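Local structure of endo-beta-1,4-glucanase (Ampullaria crossean, 5XBU) at residues C78-L84 / N102-V108; H14-R18 / V132-E138; P23-R29 / D156-W162; S61-D67 / C121-P127. The protein probably hydrolyses internal beta-1,4-glucosidic bonds of cellulose, as expected of an endoglucanase of glycoside hydrolase family 45. All coordinates share one frame; numbering follows the deposited sequence.

Contact 1 (C78-L84 / N102-V108); sequences CGKCVRL and NPVVFMV
Cys81 to Leu84 and Val104 to Val108 pair as antiparallel neighbours in the double-psi beta-barrel that family 45 endoglucanases share, their short axes 4.6 Å apart. The backbone carries the pairing. Val82 with Phe106 and Leu84 with Val104 are hydrogen-bonded pairs, each joined by two N-H...O bonds, and the ladder runs on past the strand through Val108 N to Lys80 O (2.8 Å, N-H...O angle 177°) and Gly79 N to Val108 O. Gly79 sits at positive phi, which favours glycine, just ahead of the strand. Between these rungs CA-H groups lean on carbonyls, as Cys81 CA does on Phe106 O at 3.2 Å.

The apolar contacts divide between two faces. On the one with Val82, Leu84 and Phe106, the Leu84 and Phe106 side chains cross at about a right angle, with Leu84 CD1 3.7 Å from Phe106 CD1; branched and aromatic groups suit this buried face, to which Phe141, Leu143, Trp162 and His56 add their side chains. On the other, Cys81 CB meets Val105 CG1 at 3.8 Å, and the disulfide from Cys81 to Cys167 ties this strand to a later part of the chain.

Arg83 works through its hydrocarbon part. In the conformer described, one of two, CG is anti to the backbone N (chi1 177°) and the chain runs beside the Pro103 ring, itself modelled twice, before bending at chi3; its charged end goes to Glu163. On the same face as Val105, the sulfur of Cys81 rests against the first methylene of Met107, SG to CB 3.7 Å.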
# COMPACT_ATOMS: atom_id res chain seq x y z
N CYS A 78 4.46 -0.90 -10.11
CA CYS A 78 3.93 -2.26 -10.14
C CYS A 78 5.06 -3.24 -9.89
O CYS A 78 6.15 -3.13 -10.46
CB CYS A 78 3.30 -2.56 -11.50
SG CYS A 78 1.66 -1.94 -11.75
N GLY A 79 4.77 -4.25 -9.05
CA GLY A 79 5.72 -5.29 -8.77
C GLY A 79 6.78 -4.94 -7.75
O GLY A 79 7.57 -5.82 -7.39
N LYS A 80 6.81 -3.71 -7.25
CA LYS A 80 7.69 -3.40 -6.13
C LYS A 80 7.15 -4.03 -4.87
O LYS A 80 5.95 -4.25 -4.74
CB LYS A 80 7.78 -1.87 -5.89
CG LYS A 80 8.42 -1.08 -7.01
CD LYS A 80 9.91 -1.36 -7.05
CE LYS A 80 10.64 -0.35 -7.93
NZ LYS A 80 10.67 1.05 -7.35
N CYS A 81 8.03 -4.29 -3.92
CA CYS A 81 7.63 -4.74 -2.60
C CYS A 81 7.99 -3.70 -1.55
O CYS A 81 9.00 -2.99 -1.65
CB CYS A 81 8.28 -6.08 -2.25
SG CYS A 81 7.51 -7.44 -3.17
N VAL A 82 7.14 -3.61 -0.55
CA VAL A 82 7.31 -2.69 0.56
C VAL A 82 7.20 -3.48 1.87
O VAL A 82 6.31 -4.32 2.03
CB VAL A 82 6.30 -1.52 0.53
CG1 VAL A 82 6.58 -0.61 -0.68
CG2 VAL A 82 4.87 -1.95 0.58
N ARG A 83 8.12 -3.20 2.79
CA ARG A 83 8.03 -3.74 4.14
C ARG A 83 7.33 -2.70 4.99
O ARG A 83 7.75 -1.53 5.01
CB ARG A 83 9.41 -4.04 4.71
CG ARG A 83 9.32 -4.55 6.15
CD ARG A 83 10.65 -4.96 6.74
NE ARG A 83 11.21 -6.11 6.05
CZ ARG A 83 12.33 -6.08 5.35
NH1 ARG A 83 13.02 -4.95 5.25
NH2 ARG A 83 12.78 -7.18 4.76
N LEU A 84 6.26 -3.12 5.66
CA LEU A 84 5.46 -2.27 6.51
C LEU A 84 5.61 -2.75 7.95
O LEU A 84 5.34 -3.92 8.25
CB LEU A 84 4.01 -2.28 6.09
CG LEU A 84 3.75 -1.96 4.61
CD1 LEU A 84 2.26 -1.84 4.36
CD2 LEU A 84 4.45 -0.66 4.20
N ASN A 102 5.17 -7.15 14.26
CA ASN A 102 5.91 -7.91 13.27
C ASN A 102 5.79 -7.21 11.92
O ASN A 102 4.68 -6.85 11.50
CB ASN A 102 5.30 -9.31 13.09
CG ASN A 102 5.40 -10.20 14.30
OD1 ASN A 102 6.20 -9.99 15.21
ND2 ASN A 102 4.55 -11.21 14.33
N PRO A 103 6.89 -7.05 11.19
CA PRO A 103 6.82 -6.45 9.86
C PRO A 103 6.19 -7.43 8.88
O PRO A 103 6.21 -8.65 9.07
CB PRO A 103 8.28 -6.19 9.51
CG PRO A 103 9.06 -7.16 10.31
CD PRO A 103 8.27 -7.44 11.56
N VAL A 104 5.62 -6.88 7.82
CA VAL A 104 5.07 -7.68 6.74
C VAL A 104 5.42 -7.02 5.42
O VAL A 104 5.31 -5.80 5.28
CB VAL A 104 3.54 -7.86 6.89
CG1 VAL A 104 2.99 -8.74 5.80
CG2 VAL A 104 3.15 -8.45 8.27
N VAL A 105 5.84 -7.83 4.47
CA VAL A 105 6.18 -7.39 3.11
C VAL A 105 4.97 -7.59 2.20
O VAL A 105 4.40 -8.68 2.14
CB VAL A 105 7.42 -8.12 2.58
CG1 VAL A 105 7.71 -7.75 1.11
CG2 VAL A 105 8.65 -7.86 3.45
N PHE A 106 4.62 -6.54 1.46
CA PHE A 106 3.52 -6.57 0.51
C PHE A 106 4.05 -6.23 -0.87
O PHE A 106 4.91 -5.35 -1.03
CB PHE A 106 2.44 -5.54 0.86
CG PHE A 106 1.76 -5.81 2.18
CD1 PHE A 106 2.36 -5.39 3.36
CD2 PHE A 106 0.55 -6.48 2.25
CE1 PHE A 106 1.76 -5.64 4.59
CE2 PHE A 106 -0.06 -6.74 3.47
CZ PHE A 106 0.57 -6.32 4.64
N MET A 107 3.48 -6.85 -1.90
CA MET A 107 3.81 -6.51 -3.28
C MET A 107 2.74 -5.62 -3.90
O MET A 107 1.54 -5.86 -3.73
CB MET A 107 3.99 -7.79 -4.11
CG MET A 107 4.48 -7.50 -5.54
SD MET A 107 5.08 -8.97 -6.38
CE MET A 107 3.53 -9.84 -6.67
N VAL A 108 3.19 -4.60 -4.62
CA VAL A 108 2.30 -3.70 -5.34
C VAL A 108 1.71 -4.42 -6.55
O VAL A 108 2.44 -4.77 -7.49
CB VAL A 108 3.05 -2.44 -5.80
CG1 VAL A 108 2.15 -1.57 -6.61
CG2 VAL A 108 3.66 -1.72 -4.59

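Contact 2 (H14-R18 / V132-E138); sequences HGVRR and VNSHGYE
Arg17 lies along the turn formed by Asn133 to Gly136 and is held at both backbone and side chain. Its N donates to Gly136 O at 3.0 Å, while NE gives a weak, bent bond to His135 O (2.8 Å, N-H...O angle 127°). The extended chain carries CD over one face of the Tyr137 ring, a CH-pi contact 4.0 Å from the centroid, and the far end of the guanidinium goes on to Cys9 O. Were Arg17 shortened to an alanine, this face of Tyr137 would probably lose its methylene cover and His135 O the NE donor.

The turn is type I, and Asn133 stiffens it from within as an Asx turn: OD1 accepts from His135 N and Tyr137 N, which arrive from opposite faces of the amide. Gly136, at positive phi, passes so close to the arginine that a CB there would run into NE. The loop is thereby fastened beside strand 17-19, which pairs with strand 22-30 of the double-psi barrel sheet.

Packing is looser elsewhere. Val16 CG2 reaches Val132 CG1 only at 4.0 Å, and a water bridges Arg17 O and Glu138 N where the two backbones part. Arg18 and Glu138 attract through charge alone, NH2 to OE1 being 4.4 Å with no N-H aimed at the oxygen; their stronger partners are Asp12 and Trp162.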
# COMPACT_ATOMS: atom_id res chain seq x y z
N HIS A 14 7.95 19.84 7.25
CA HIS A 14 7.27 19.88 5.96
C HIS A 14 5.93 19.18 6.01
O HIS A 14 5.30 19.02 4.97
CB HIS A 14 8.15 19.26 4.88
CG HIS A 14 9.50 19.89 4.82
ND1 HIS A 14 10.63 19.31 5.34
CD2 HIS A 14 9.87 21.12 4.39
CE1 HIS A 14 11.66 20.13 5.20
NE2 HIS A 14 11.23 21.23 4.61
N GLY A 15 5.50 18.75 7.20
CA GLY A 15 4.22 18.10 7.38
C GLY A 15 4.22 16.60 7.20
O GLY A 15 3.16 15.99 7.35
N VAL A 16 5.35 15.99 6.91
CA VAL A 16 5.40 14.56 6.62
C VAL A 16 5.59 13.81 7.94
O VAL A 16 6.56 14.05 8.67
CB VAL A 16 6.54 14.24 5.66
CG1 VAL A 16 6.61 12.75 5.44
CG2 VAL A 16 6.31 14.95 4.32
N ARG A 17 4.68 12.88 8.23
CA ARG A 17 4.80 12.11 9.46
C ARG A 17 5.92 11.09 9.35
O ARG A 17 6.00 10.33 8.36
CB ARG A 17 3.47 11.45 9.80
CG ARG A 17 2.47 12.46 10.35
CD ARG A 17 1.17 11.80 10.72
NE ARG A 17 0.17 12.74 11.21
CZ ARG A 17 -0.01 13.08 12.48
NH1 ARG A 17 0.78 12.60 13.43
NH2 ARG A 17 -0.98 13.91 12.78
N ARG A 18 6.79 11.07 10.36
CA ARG A 18 7.96 10.21 10.40
C ARG A 18 8.10 9.60 11.78
O ARG A 18 7.54 10.10 12.76
CB ARG A 18 9.22 11.00 10.08
CG ARG A 18 9.13 11.66 8.67
CD ARG A 18 10.45 12.29 8.28
NE ARG A 18 10.33 12.93 6.96
CZ ARG A 18 10.40 12.32 5.77
NH1 ARG A 18 10.61 11.02 5.67
NH2 ARG A 18 10.23 13.05 4.65
N VAL A 132 1.08 15.12 1.46
CA VAL A 132 0.55 14.14 2.40
C VAL A 132 -0.95 14.00 2.22
O VAL A 132 -1.63 14.85 1.62
CB VAL A 132 0.89 14.50 3.86
CG1 VAL A 132 2.35 14.43 4.07
CG2 VAL A 132 0.28 15.86 4.26
N ASN A 133 -1.49 12.89 2.74
CA ASN A 133 -2.93 12.73 2.81
C ASN A 133 -3.51 13.53 3.98
O ASN A 133 -2.79 14.22 4.70
CB ASN A 133 -3.38 11.26 2.82
CG ASN A 133 -2.94 10.48 4.05
OD1 ASN A 133 -2.58 11.04 5.08
ND2 ASN A 133 -2.98 9.15 3.92
N SER A 134 -4.81 13.41 4.15
CA SER A 134 -5.53 14.18 5.15
C SER A 134 -5.12 13.84 6.57
O SER A 134 -5.48 14.57 7.49
CB SER A 134 -7.03 13.96 4.97
OG SER A 134 -7.41 12.65 5.38
N HIS A 135 -4.36 12.76 6.77
CA HIS A 135 -3.89 12.34 8.08
C HIS A 135 -2.40 12.54 8.26
O HIS A 135 -1.85 12.18 9.31
CB HIS A 135 -4.30 10.90 8.35
CG HIS A 135 -5.79 10.75 8.39
ND1 HIS A 135 -6.56 11.44 9.30
CD2 HIS A 135 -6.64 10.04 7.61
CE1 HIS A 135 -7.83 11.13 9.09
NE2 HIS A 135 -7.91 10.29 8.07
N GLY A 136 -1.72 13.15 7.26
CA GLY A 136 -0.34 13.53 7.39
C GLY A 136 0.68 12.54 6.88
O GLY A 136 1.87 12.72 7.16
N TYR A 137 0.26 11.54 6.10
CA TYR A 137 1.19 10.54 5.59
C TYR A 137 1.51 10.78 4.13
O TYR A 137 0.63 11.10 3.32
CB TYR A 137 0.62 9.11 5.77
CG TYR A 137 0.34 8.83 7.23
CD1 TYR A 137 1.37 8.50 8.08
CD2 TYR A 137 -0.94 8.94 7.72
CE1 TYR A 137 1.14 8.28 9.44
CE2 TYR A 137 -1.19 8.72 9.09
CZ TYR A 137 -0.15 8.38 9.92
OH TYR A 137 -0.44 8.20 11.27
N GLU A 138 2.78 10.56 3.78
CA GLU A 138 3.24 10.76 2.40
C GLU A 138 2.77 9.69 1.43
O GLU A 138 2.95 9.86 0.22
CB GLU A 138 4.75 10.87 2.32
CG GLU A 138 5.47 9.60 2.63
CD GLU A 138 6.96 9.63 2.37
OE1 GLU A 138 7.52 10.74 2.13
OE2 GLU A 138 7.56 8.54 2.35
O HOH W 1 4.49 10.06 6.01

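Contact 3 (P23-R29 / D156-W162); sequences PCASTTR and DNPEVTW
With OG1 of Thr27 set between its backbone N and carbonyl carbon (chi1 73°), the hydroxyl faces Pro158 and donates to Pro158 O at 2.9 Å, in the carbonyl plane and on a lone pair. The same rotation turns CG2 to Val160, 3.9 Å from its CG2, so the branched threonine serves a polar and an apolar neighbour at once. Trp162, with chi1 82°, swings its indole across Pro23 at about a right angle: NE1 lies 3.6 Å from Pro23 CG, and its N-H is used by Glu138.

Between these two side-chain contacts the backbones pair as antiparallel strands of the double-psi beta-barrel. Ala25 and Val160 exchange two hydrogen bonds, and Trp162 N adds a third to Pro23 O. Alanine suits the place because its small CB fits 3.8 Å from Val160 CG2 with the indole close by.

Beyond the Ala25-Val160 pair the regular ladder stops, though the chains stay close: Asn157 CB lies 3.2 Å from Thr27 O. One water bridges Thr27 N to Asn157 O; another accepts from Arg29 N and donates to Asn157 OD1, its oxygen 2.8 Å from OD1.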
# COMPACT_ATOMS: atom_id res chain seq x y z
N PRO A 23 10.04 7.25 7.14
CA PRO A 23 8.74 7.75 6.74
C PRO A 23 7.63 6.79 7.16
O PRO A 23 7.79 5.57 7.10
CB PRO A 23 8.84 7.80 5.21
CG PRO A 23 9.75 6.65 4.89
CD PRO A 23 10.80 6.69 6.00
N CYS A 24 6.51 7.37 7.57
CA CYS A 24 5.34 6.58 7.89
C CYS A 24 4.35 6.53 6.73
O CYS A 24 4.34 7.38 5.84
CB CYS A 24 4.67 7.11 9.14
SG CYS A 24 5.84 7.04 10.52
N ALA A 25 3.50 5.52 6.79
CA ALA A 25 2.39 5.35 5.88
C ALA A 25 1.15 5.02 6.69
O ALA A 25 1.24 4.37 7.75
CB ALA A 25 2.64 4.23 4.88
N SER A 26 0.01 5.44 6.18
CA SER A 26 -1.26 4.90 6.64
C SER A 26 -1.60 3.65 5.85
O SER A 26 -1.07 3.40 4.76
CB SER A 26 -2.36 5.96 6.52
OG SER A 26 -2.31 6.66 5.29
N THR A 27 -2.49 2.84 6.44
CA THR A 27 -2.97 1.63 5.80
C THR A 27 -4.47 1.51 6.01
O THR A 27 -5.03 1.97 7.00
CB THR A 27 -2.26 0.35 6.30
OG1 THR A 27 -2.69 0.01 7.62
CG2 THR A 27 -0.75 0.43 6.26
N THR A 28 -5.12 0.83 5.06
CA THR A 28 -6.49 0.36 5.17
C THR A 28 -6.53 -1.05 4.58
O THR A 28 -5.50 -1.57 4.12
CB THR A 28 -7.50 1.30 4.48
OG1 THR A 28 -7.09 1.57 3.14
CG2 THR A 28 -7.70 2.62 5.22
N ARG A 29 -7.70 -1.66 4.56
CA ARG A 29 -7.87 -2.93 3.88
C ARG A 29 -8.99 -2.79 2.87
O ARG A 29 -9.90 -1.97 3.04
CB ARG A 29 -8.12 -4.08 4.86
CG ARG A 29 -9.24 -3.83 5.87
CD ARG A 29 -9.34 -4.96 6.89
NE ARG A 29 -9.64 -4.56 8.25
CZ ARG A 29 -10.01 -5.43 9.18
NH1 ARG A 29 -10.27 -5.04 10.42
NH2 ARG A 29 -10.16 -6.70 8.84
N ASP A 156 -5.81 -3.40 12.09
CA ASP A 156 -6.96 -2.52 11.93
C ASP A 156 -6.40 -1.14 11.57
O ASP A 156 -6.19 -0.27 12.42
CB ASP A 156 -7.79 -2.47 13.19
CG ASP A 156 -9.00 -1.59 13.06
OD1 ASP A 156 -9.34 -1.15 11.93
OD2 ASP A 156 -9.62 -1.33 14.10
N ASN A 157 -6.16 -0.95 10.28
CA ASN A 157 -5.61 0.29 9.74
C ASN A 157 -4.41 0.82 10.52
O ASN A 157 -4.35 2.01 10.84
CB ASN A 157 -6.68 1.37 9.63
CG ASN A 157 -7.88 0.98 8.84
OD1 ASN A 157 -7.89 -0.00 8.12
ND2 ASN A 157 -8.93 1.81 8.95
N PRO A 158 -3.42 -0.02 10.81
CA PRO A 158 -2.30 0.48 11.62
C PRO A 158 -1.49 1.52 10.87
O PRO A 158 -1.30 1.46 9.65
CB PRO A 158 -1.45 -0.76 11.87
CG PRO A 158 -1.76 -1.65 10.68
CD PRO A 158 -3.22 -1.43 10.45
N GLU A 159 -0.92 2.44 11.65
CA GLU A 159 0.19 3.28 11.22
C GLU A 159 1.44 2.43 11.11
O GLU A 159 1.71 1.59 11.98
CB GLU A 159 0.39 4.37 12.29
CG GLU A 159 1.47 5.39 11.99
CD GLU A 159 1.61 6.37 13.15
OE1 GLU A 159 1.38 7.59 12.96
OE2 GLU A 159 1.97 5.91 14.26
N VAL A 160 2.22 2.64 10.05
CA VAL A 160 3.42 1.84 9.83
C VAL A 160 4.56 2.75 9.39
O VAL A 160 4.33 3.84 8.87
CB VAL A 160 3.20 0.74 8.76
CG1 VAL A 160 2.04 -0.19 9.17
CG2 VAL A 160 2.88 1.37 7.39
N THR A 161 5.78 2.28 9.56
CA THR A 161 6.89 2.78 8.76
C THR A 161 7.00 1.92 7.50
O THR A 161 6.62 0.75 7.51
CB THR A 161 8.21 2.82 9.52
OG1 THR A 161 8.58 1.52 9.98
CG2 THR A 161 8.14 3.81 10.70
N TRP A 162 7.49 2.53 6.41
CA TRP A 162 7.51 1.83 5.14
C TRP A 162 8.86 1.98 4.46
O TRP A 162 9.53 3.02 4.56
CB TRP A 162 6.37 2.32 4.21
CG TRP A 162 6.67 3.60 3.44
CD1 TRP A 162 6.59 4.90 3.85
CD2 TRP A 162 7.10 3.65 2.08
NE1 TRP A 162 6.97 5.74 2.84
CE2 TRP A 162 7.29 4.99 1.75
CE3 TRP A 162 7.35 2.67 1.10
CZ2 TRP A 162 7.69 5.39 0.48
CZ3 TRP A 162 7.74 3.06 -0.14
CH2 TRP A 162 7.92 4.42 -0.44
O HOH W 2 -3.31 4.09 9.08
O HOH W 3 -9.83 -0.50 6.21
O HOH W 4 -9.44 -2.41 9.32

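Contact 4 (S61-D67 / C121-P127)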
# COMPACT_ATOMS: atom_id res chain seq x y z
N SER A 61 -1.55 4.34 -2.81
CA SER A 61 -2.00 5.60 -3.34
C SER A 61 -1.32 5.92 -4.68
O SER A 61 -0.14 5.62 -4.90
CB SER A 61 -1.78 6.68 -2.28
OG SER A 61 -0.48 6.65 -1.74
N GLU A 62 -2.11 6.57 -5.53
CA GLU A 62 -1.81 6.74 -6.95
C GLU A 62 -0.42 7.32 -7.23
O GLU A 62 0.28 6.83 -8.13
CB GLU A 62 -2.89 7.64 -7.54
CG GLU A 62 -2.81 7.86 -9.03
CD GLU A 62 -3.99 8.66 -9.55
OE1 GLU A 62 -3.78 9.35 -10.57
OE2 GLU A 62 -5.10 8.60 -8.99
N ARG A 63 -0.04 8.40 -6.56
CA ARG A 63 1.22 9.05 -6.92
C ARG A 63 2.43 8.20 -6.57
O ARG A 63 3.45 8.31 -7.26
CB ARG A 63 1.29 10.46 -6.34
CG ARG A 63 0.30 11.42 -6.97
CD ARG A 63 0.70 11.86 -8.41
NE ARG A 63 -0.37 12.71 -8.96
CZ ARG A 63 -1.47 12.25 -9.55
NH1 ARG A 63 -1.56 10.97 -9.86
NH2 ARG A 63 -2.47 13.08 -9.79
N TYR A 64 2.38 7.34 -5.55
CA TYR A 64 3.44 6.36 -5.38
C TYR A 64 3.33 5.26 -6.42
O TYR A 64 4.33 4.87 -7.04
CB TYR A 64 3.46 5.77 -3.96
CG TYR A 64 4.48 4.66 -3.85
CD1 TYR A 64 5.84 4.92 -3.92
CD2 TYR A 64 4.07 3.35 -3.75
CE1 TYR A 64 6.77 3.90 -3.89
CE2 TYR A 64 4.98 2.33 -3.74
CZ TYR A 64 6.33 2.58 -3.80
OH TYR A 64 7.19 1.52 -3.79
N PHE A 65 2.11 4.74 -6.63
CA PHE A 65 1.89 3.69 -7.62
C PHE A 65 2.57 3.99 -8.95
O PHE A 65 3.19 3.10 -9.53
CB PHE A 65 0.39 3.51 -7.82
CG PHE A 65 0.04 2.54 -8.89
CD1 PHE A 65 0.06 1.19 -8.65
CD2 PHE A 65 -0.33 2.97 -10.16
CE1 PHE A 65 -0.27 0.28 -9.64
CE2 PHE A 65 -0.66 2.08 -11.14
CZ PHE A 65 -0.62 0.71 -10.89
N ASP A 66 2.43 5.23 -9.43
CA ASP A 66 3.00 5.61 -10.72
C ASP A 66 4.14 6.61 -10.60
O ASP A 66 4.41 7.33 -11.55
CB ASP A 66 1.95 6.13 -11.69
CG ASP A 66 2.44 6.12 -13.14
OD1 ASP A 66 3.24 5.21 -13.50
OD2 ASP A 66 2.02 7.03 -13.88
N ASP A 67 4.82 6.65 -9.46
CA ASP A 67 6.02 7.48 -9.29
C ASP A 67 5.82 8.91 -9.79
O ASP A 67 6.61 9.43 -10.59
CB ASP A 67 7.25 6.84 -9.95
CG ASP A 67 8.54 7.58 -9.65
OD1 ASP A 67 8.67 8.12 -8.52
OD2 ASP A 67 9.42 7.62 -10.53
N CYS A 121 -5.98 8.33 -0.01
CA CYS A 121 -5.13 8.27 -1.20
C CYS A 121 -5.02 9.61 -1.92
O CYS A 121 -4.30 9.69 -2.92
CB CYS A 121 -5.62 7.18 -2.15
SG CYS A 121 -5.50 5.58 -1.29
N GLY A 122 -5.69 10.65 -1.41
CA GLY A 122 -5.59 12.00 -1.96
C GLY A 122 -4.30 12.66 -1.54
O GLY A 122 -4.24 13.42 -0.56
N ILE A 123 -3.25 12.31 -2.27
CA ILE A 123 -1.89 12.76 -2.03
C ILE A 123 -1.41 13.27 -3.39
O ILE A 123 -1.36 12.50 -4.35
CB ILE A 123 -0.97 11.66 -1.48
CG1 ILE A 123 -1.64 10.95 -0.29
CG2 ILE A 123 0.37 12.28 -1.10
CD1 ILE A 123 -0.83 9.81 0.27
N SER A 124 -1.06 14.55 -3.48
CA SER A 124 -0.87 15.18 -4.77
C SER A 124 0.57 15.22 -5.22
O SER A 124 0.91 15.99 -6.10
CB SER A 124 -1.48 16.58 -4.79
OG SER A 124 -0.76 17.35 -3.86
N GLY A 125 1.44 14.40 -4.64
CA GLY A 125 2.78 14.20 -5.13
C GLY A 125 3.32 12.91 -4.58
O GLY A 125 2.81 12.39 -3.58
N LYS A 126 4.36 12.40 -5.22
CA LYS A 126 5.00 11.16 -4.82
C LYS A 126 5.77 11.37 -3.52
O LYS A 126 6.07 12.50 -3.11
CB LYS A 126 5.95 10.72 -5.94
CG LYS A 126 7.09 11.73 -6.19
CD LYS A 126 8.08 11.25 -7.21
CE LYS A 126 9.33 10.83 -6.52
NZ LYS A 126 10.35 10.36 -7.49
N PRO A 127 6.16 10.27 -2.85
CA PRO A 127 7.02 10.41 -1.67
C PRO A 127 8.29 11.17 -2.04
O PRO A 127 8.85 10.99 -3.11
CB PRO A 127 7.30 8.95 -1.28
CG PRO A 127 6.08 8.22 -1.76
CD PRO A 127 5.80 8.87 -3.12
O HOH W 5 -1.70 9.78 -4.48
O HOH W 6 0.79 15.31 -8.82
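Arg63 meets the loop of Cys121 to Pro127 partly through water: one molecule accepts from Arg63 N and donates to both Cys121 O and Ile123 O, the last at 2.7 Å. The short helix 62-65 is thus joined to the loop after helix 118-121, beside the double-psi barrel. N-H groups of a helix's first turn need acceptors outside it, and Ser61, though at the N-cap position, makes no capping bond; its hydroxyl goes to His140, while its CB packs on Cys121 CB at 3.9 Å.

Arg63 is the broad middle of the contact. With CG anti to its carbonyl carbon (chi1 -68°), it lays CG 3.3 Å from Ile123 O and CB against the Gly125 carbonyl carbon; the bend at chi2 then sends the chain on. A second water joins NE to Ser124 O, and NH1 makes a salt bridge with Glu62 OE1 in the guanidinium plane. The Tyr64 and Pro127 side chains cross at about a right angle, Tyr64 CD1 4.0 Å from Pro127 CG; the hydroxyl is taken by Glu164.

The helix ends in a Schellman motif with Asp67 at positive phi as its C-prime residue. Lys126 lies side by side with this aspartate, its long chain bridging from loop to helix end. A methionine in place of Lys126 would probably leave the Asp67 carboxylate without its charged mate and remove the one direct hydrogen bond between the two segments. That salt bridge uses the syn side of the carboxylate, Lys126 NZ standing 3.0 Å from Asp67 OD1.

In the fold
Contacts 1 and 3 belong to one curled sheet, where strands 81-86 and 160-165 are neighbours; their centres are 12 Å apart, and Trp162 packs on Val82 and Leu84. Contact 2 joins strand 17-19 of the same sheet to a loop and adjoins contact 3, with Tyr137 meeting Glu159 and Glu138 meeting Trp162. Contact 4 joins a short helix to a loop and touches all three others: Phe65 reaches Cys78, Tyr64 and Pro127 reach Trp162, and Ile123 reaches Asn133. Contacts 1 and 2 stand farthest apart, about 20 Å between centres. Along the chain, contacts 2 and 3 alternate and both enclose contact 4, which encloses contact 1, consistent with early and late parts meeting in one barrel.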